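Local coordinates for ceramide very long chain fatty acid hydroxylase SCS7 (Saccharomyces cerevisiae, PDB 4ZR1), which hydroxylates the very long chain fatty acids of sphingolipids, postulated to act on the C-2 carbon of dihydroceramide and phytoceramide acyl chains, at residues K30-E35 and L247-L252; L180-Y185 and H254-Y259. All coordinates share one frame; numbering follows the deposited sequence.

Interaction 1: K30-E35 and L247-L252; sequences KELPAE and LKKYHL. With ZN (zinc ion), chain C.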
# COMPACT_ATOMS: atom_id res chain seq x y z
N LYS A 30 -14.03 -16.09 -1.01
CA LYS A 30 -13.46 -16.85 0.10
C LYS A 30 -12.13 -17.43 -0.36
O LYS A 30 -11.23 -17.62 0.45
CB LYS A 30 -14.40 -17.96 0.58
CG LYS A 30 -13.97 -19.36 0.15
CD LYS A 30 -15.08 -20.36 0.36
CE LYS A 30 -15.28 -21.19 -0.89
NZ LYS A 30 -16.56 -21.92 -0.82
N GLU A 31 -12.01 -17.69 -1.65
CA GLU A 31 -10.77 -18.21 -2.21
C GLU A 31 -10.44 -17.46 -3.50
O GLU A 31 -11.33 -17.17 -4.31
CB GLU A 31 -10.87 -19.72 -2.46
CG GLU A 31 -9.62 -20.46 -1.99
CD GLU A 31 -9.59 -20.66 -0.49
OE1 GLU A 31 -10.64 -21.00 0.10
OE2 GLU A 31 -8.50 -20.48 0.11
N LEU A 32 -9.17 -17.10 -3.66
CA LEU A 32 -8.70 -16.36 -4.82
C LEU A 32 -9.06 -17.08 -6.12
O LEU A 32 -8.98 -18.30 -6.19
CB LEU A 32 -7.18 -16.17 -4.74
CG LEU A 32 -6.68 -15.61 -3.41
CD1 LEU A 32 -5.17 -15.39 -3.41
CD2 LEU A 32 -7.42 -14.33 -3.07
N PRO A 33 -9.45 -16.31 -7.15
CA PRO A 33 -9.69 -16.85 -8.49
C PRO A 33 -8.39 -16.97 -9.28
O PRO A 33 -7.31 -16.87 -8.70
CB PRO A 33 -10.61 -15.80 -9.12
CG PRO A 33 -10.16 -14.53 -8.50
CD PRO A 33 -9.76 -14.87 -7.08
N ALA A 34 -8.50 -17.19 -10.59
CA ALA A 34 -7.34 -17.36 -11.44
C ALA A 34 -6.57 -16.05 -11.56
O ALA A 34 -7.17 -14.97 -11.53
CB ALA A 34 -7.75 -17.86 -12.82
N GLU A 35 -5.26 -16.16 -11.70
CA GLU A 35 -4.39 -15.01 -11.90
C GLU A 35 -4.91 -14.05 -13.00
O GLU A 35 -4.84 -12.83 -12.85
CB GLU A 35 -2.97 -15.51 -12.22
CG GLU A 35 -2.27 -14.77 -13.33
CD GLU A 35 -0.97 -15.43 -13.73
OE1 GLU A 35 -0.46 -16.28 -12.96
OE2 GLU A 35 -0.46 -15.12 -14.83
N LEU A 247 3.21 -16.31 0.61
CA LEU A 247 3.12 -14.94 1.09
C LEU A 247 2.28 -14.15 0.08
O LEU A 247 1.52 -13.24 0.44
CB LEU A 247 4.51 -14.34 1.26
CG LEU A 247 4.63 -12.92 1.84
CD1 LEU A 247 4.18 -12.87 3.30
CD2 LEU A 247 6.06 -12.43 1.70
N LYS A 248 2.40 -14.54 -1.18
CA LYS A 248 1.59 -13.96 -2.25
C LYS A 248 0.11 -14.24 -2.03
O LYS A 248 -0.72 -13.35 -2.22
CB LYS A 248 2.03 -14.51 -3.61
CG LYS A 248 1.18 -13.98 -4.75
CD LYS A 248 1.75 -14.32 -6.12
CE LYS A 248 0.91 -13.65 -7.19
NZ LYS A 248 1.49 -13.80 -8.55
N LYS A 249 -0.22 -15.46 -1.65
CA LYS A 249 -1.61 -15.81 -1.40
C LYS A 249 -2.14 -14.99 -0.24
O LYS A 249 -3.27 -14.52 -0.26
CB LYS A 249 -1.77 -17.31 -1.13
CG LYS A 249 -3.12 -17.67 -0.48
CD LYS A 249 -3.40 -19.16 -0.47
CE LYS A 249 -4.39 -19.53 0.63
NZ LYS A 249 -4.05 -18.85 1.92
N TYR A 250 -1.29 -14.82 0.77
CA TYR A 250 -1.67 -14.11 1.99
C TYR A 250 -1.99 -12.65 1.73
O TYR A 250 -3.03 -12.13 2.16
CB TYR A 250 -0.54 -14.23 3.02
CG TYR A 250 -0.86 -13.64 4.36
CD1 TYR A 250 -1.59 -14.36 5.29
CD2 TYR A 250 -0.42 -12.37 4.71
CE1 TYR A 250 -1.88 -13.83 6.54
CE2 TYR A 250 -0.71 -11.82 5.94
CZ TYR A 250 -1.44 -12.56 6.86
OH TYR A 250 -1.72 -12.02 8.09
N HIS A 251 -1.10 -11.98 1.01
CA HIS A 251 -1.30 -10.56 0.75
C HIS A 251 -2.47 -10.32 -0.21
O HIS A 251 -3.25 -9.38 -0.03
CB HIS A 251 -0.04 -9.94 0.19
CG HIS A 251 -0.23 -8.51 -0.21
ND1 HIS A 251 -0.47 -7.51 0.71
CD2 HIS A 251 -0.27 -7.92 -1.43
CE1 HIS A 251 -0.63 -6.36 0.07
NE2 HIS A 251 -0.51 -6.58 -1.22
N LEU A 252 -2.58 -11.16 -1.22
CA LEU A 252 -3.66 -11.05 -2.19
C LEU A 252 -5.02 -11.23 -1.52
O LEU A 252 -6.01 -10.65 -1.96
CB LEU A 252 -3.48 -12.06 -3.31
CG LEU A 252 -2.96 -11.53 -4.65
CD1 LEU A 252 -1.88 -10.49 -4.46
CD2 LEU A 252 -2.43 -12.66 -5.48
ZN ZN C . -1.09 -4.81 -2.41
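Leu32 is almost alone in joining the irregular segment Lys30-Glu35 to a helix whose far side binds zinc. Its side chain leaves the backbone toward the helix, and with CD1 anti to CA (chi2 -178°) that methyl reaches furthest. CD1 comes down on the helix between successive turns, 3.7 Å from CB of Leu252 and 3.8 Å from the carbonyl oxygen of Lys249. CG of Lys249 flanks the same methyl, while CD2 of Leu32 lies beside the backbone O of Leu252, 4.1 Å away. The two leucine side chains are set roughly at right angles, and the Leu252 side chain also touches His236 of helix 211-236. Glu31 adds a looser, peripheral contact: its OE2 lies 4.3 Å from CE of Lys249 but 5.1 Å from NZ, too far for a salt bridge. The ammonium group is paired instead with Glu253, one turn further along helix 242-256, and Glu253 also touches the side chains of Glu31 and Leu32. On the side turned away from the loop, CG of His251 stands anti to its backbone N (chi1 175°), which carries the imidazole toward the metal, and NE2 binds the zinc ion at 2.2 Å. His177, His232, His236 and His255 complete that site, and the rings of His232 and His255 stand nearly perpendicular to that of His251. The contact thus joins the N-terminal region, inferred to be cytoplasmic, to the outside of a histidine-bearing helix of the likely catalytic dimetal centre. Between the segments it is mostly van der Waals packing of leucine methyls on Leu252 and on backbone carbonyl oxygens, with a modest electrostatic attraction probable between Glu31 and Lys249, while His251 and its metal bond lie beyond the helix backbone.

Interaction 2: L180-Y185 and H254-Y259; sequences LPMDKY and HHYKNY. With ZN (zinc ion), chain D; ZN (zinc ion), chain C.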
# COMPACT_ATOMS: atom_id res chain seq x y z
N LEU A 180 -7.27 -0.05 -7.42
CA LEU A 180 -6.65 -0.61 -8.62
C LEU A 180 -5.35 -1.40 -8.39
O LEU A 180 -4.27 -0.97 -8.80
CB LEU A 180 -6.38 0.50 -9.63
CG LEU A 180 -7.62 1.24 -10.16
CD1 LEU A 180 -7.46 2.74 -9.98
CD2 LEU A 180 -7.87 0.89 -11.61
N PRO A 181 -5.48 -2.60 -7.80
CA PRO A 181 -4.41 -3.52 -7.39
C PRO A 181 -3.38 -3.83 -8.49
O PRO A 181 -2.17 -3.87 -8.22
CB PRO A 181 -5.17 -4.80 -7.04
CG PRO A 181 -6.56 -4.37 -6.78
CD PRO A 181 -6.81 -3.22 -7.68
N MET A 182 -3.85 -4.03 -9.71
CA MET A 182 -2.98 -4.40 -10.82
C MET A 182 -2.52 -3.23 -11.67
O MET A 182 -2.04 -3.44 -12.78
CB MET A 182 -3.67 -5.43 -11.71
CG MET A 182 -3.74 -6.79 -11.07
SD MET A 182 -2.09 -7.35 -10.63
CE MET A 182 -2.44 -8.00 -8.99
N ASP A 183 -2.64 -2.00 -11.17
CA ASP A 183 -2.03 -0.86 -11.85
C ASP A 183 -0.54 -0.81 -11.52
O ASP A 183 -0.15 -0.28 -10.47
CB ASP A 183 -2.69 0.47 -11.45
CG ASP A 183 -2.11 1.67 -12.20
OD1 ASP A 183 -1.01 1.57 -12.78
OD2 ASP A 183 -2.76 2.74 -12.21
N LYS A 184 0.29 -1.31 -12.43
CA LYS A 184 1.71 -1.49 -12.16
C LYS A 184 2.46 -0.18 -11.87
O LYS A 184 3.59 -0.21 -11.37
CB LYS A 184 2.38 -2.24 -13.31
CG LYS A 184 2.36 -1.52 -14.65
CD LYS A 184 2.94 -2.39 -15.77
CE LYS A 184 2.84 -1.70 -17.13
NZ LYS A 184 3.37 -2.53 -18.24
N TYR A 185 1.84 0.96 -12.13
CA TYR A 185 2.52 2.22 -11.83
C TYR A 185 1.93 2.96 -10.65
O TYR A 185 2.35 4.07 -10.36
CB TYR A 185 2.52 3.13 -13.05
CG TYR A 185 3.36 2.61 -14.20
CD1 TYR A 185 4.73 2.81 -14.23
CD2 TYR A 185 2.78 1.96 -15.27
CE1 TYR A 185 5.50 2.36 -15.28
CE2 TYR A 185 3.53 1.50 -16.32
CZ TYR A 185 4.89 1.70 -16.33
OH TYR A 185 5.62 1.23 -17.39
N HIS A 254 -5.63 -10.15 1.41
CA HIS A 254 -5.86 -8.86 2.03
C HIS A 254 -6.60 -7.94 1.06
O HIS A 254 -7.37 -7.06 1.46
CB HIS A 254 -4.54 -8.22 2.46
CG HIS A 254 -4.66 -6.77 2.80
ND1 HIS A 254 -5.04 -6.33 4.05
CD2 HIS A 254 -4.47 -5.66 2.04
CE1 HIS A 254 -5.07 -5.01 4.05
NE2 HIS A 254 -4.73 -4.58 2.84
N HIS A 255 -6.36 -8.16 -0.22
CA HIS A 255 -6.99 -7.40 -1.28
C HIS A 255 -8.38 -7.96 -1.65
O HIS A 255 -9.36 -7.23 -1.67
CB HIS A 255 -6.09 -7.39 -2.52
CG HIS A 255 -4.96 -6.41 -2.43
ND1 HIS A 255 -5.14 -5.06 -2.59
CD2 HIS A 255 -3.64 -6.59 -2.21
CE1 HIS A 255 -3.98 -4.44 -2.47
NE2 HIS A 255 -3.05 -5.35 -2.23
N TYR A 256 -8.45 -9.25 -1.93
CA TYR A 256 -9.65 -9.83 -2.53
C TYR A 256 -10.49 -10.70 -1.59
O TYR A 256 -11.28 -11.51 -2.05
CB TYR A 256 -9.28 -10.65 -3.75
CG TYR A 256 -8.42 -9.92 -4.75
CD1 TYR A 256 -8.98 -9.11 -5.73
CD2 TYR A 256 -7.04 -10.06 -4.73
CE1 TYR A 256 -8.19 -8.44 -6.65
CE2 TYR A 256 -6.24 -9.40 -5.64
CZ TYR A 256 -6.82 -8.60 -6.60
OH TYR A 256 -6.01 -7.95 -7.49
N LYS A 257 -10.32 -10.53 -0.28
CA LYS A 257 -11.09 -11.32 0.68
C LYS A 257 -11.39 -10.56 1.97
O LYS A 257 -12.55 -10.46 2.39
CB LYS A 257 -10.35 -12.62 1.00
CG LYS A 257 -11.07 -13.52 1.99
CD LYS A 257 -10.35 -14.85 2.11
CE LYS A 257 -11.07 -15.81 3.03
NZ LYS A 257 -10.34 -17.11 3.11
N ASN A 258 -10.35 -10.01 2.59
CA ASN A 258 -10.49 -9.29 3.85
C ASN A 258 -9.37 -8.27 4.05
O ASN A 258 -8.21 -8.64 4.19
CB ASN A 258 -10.51 -10.29 5.02
CG ASN A 258 -11.07 -9.68 6.31
OD1 ASN A 258 -10.77 -8.54 6.65
ND2 ASN A 258 -11.88 -10.45 7.02
N TYR A 259 -9.73 -6.98 4.07
CA TYR A 259 -8.75 -5.92 4.30
C TYR A 259 -8.84 -5.38 5.73
O TYR A 259 -8.36 -4.29 6.03
CB TYR A 259 -8.93 -4.78 3.29
CG TYR A 259 -10.26 -4.05 3.31
CD1 TYR A 259 -11.37 -4.54 2.64
CD2 TYR A 259 -10.40 -2.84 3.99
CE1 TYR A 259 -12.58 -3.88 2.65
CE2 TYR A 259 -11.60 -2.15 4.00
CZ TYR A 259 -12.69 -2.68 3.34
OH TYR A 259 -13.89 -2.00 3.36
ZN ZN D . -4.18 -2.53 2.46
ZN ZN C . -1.09 -4.81 -2.41
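Pro181 turns CB toward both His255 and Tyr256, oblique to each ring. This CB lies 3.3 Å from OH of Tyr256 and 4.5 Å from ND1 of His255, and CG also borders the phenol oxygen. Tyr256 holds CG beside its backbone N (chi1 -52°), which swings the phenol out to the turn so that its hydroxyl end does the touching. From Met182 the methyl CE, brought round by bends at chi2 and chi3, approaches the same oxygen at 3.9 Å, with the two side chains roughly perpendicular. The type I turn from Leu180 to Asp183, just after helix 164-179, sets Pro181 and Met182 in place. His255 binds one zinc ion through NE2 at 2.0 Å, and NE2 of His254 binds the other at 2.2 Å. CB of Tyr259 covers one face of the His254 ring near its rim, and a hydrogen bond from ND1 to the carbonyl O of Leu261 helps fix the ring's rotation. The buried contact is van der Waals packing, chiefly of proline and methionine carbons against the phenol end of Tyr256, next to a residue of the dimetal site.

From the N terminus, the loop before helix 44-51 supplies residues 30-35, and interaction 1 closes a largely helical span of 211 residues by bringing it to helix 242-256. Interaction 2 closes a shorter span of 68 residues, from the turn after helix 164-179 to the last part of the same helix and the loop that follows. The two loops cross, since 180-185 lies within the first span and 254-259 beyond it. Helix 242-256 is the shared element, and both contacts reach the same zinc ion, through His251 and His255. They also touch directly: Leu32 CD2 packs 4.2 Å from Tyr256 CB, and Lys257 NZ hydrogen-bonds to Lys30 O.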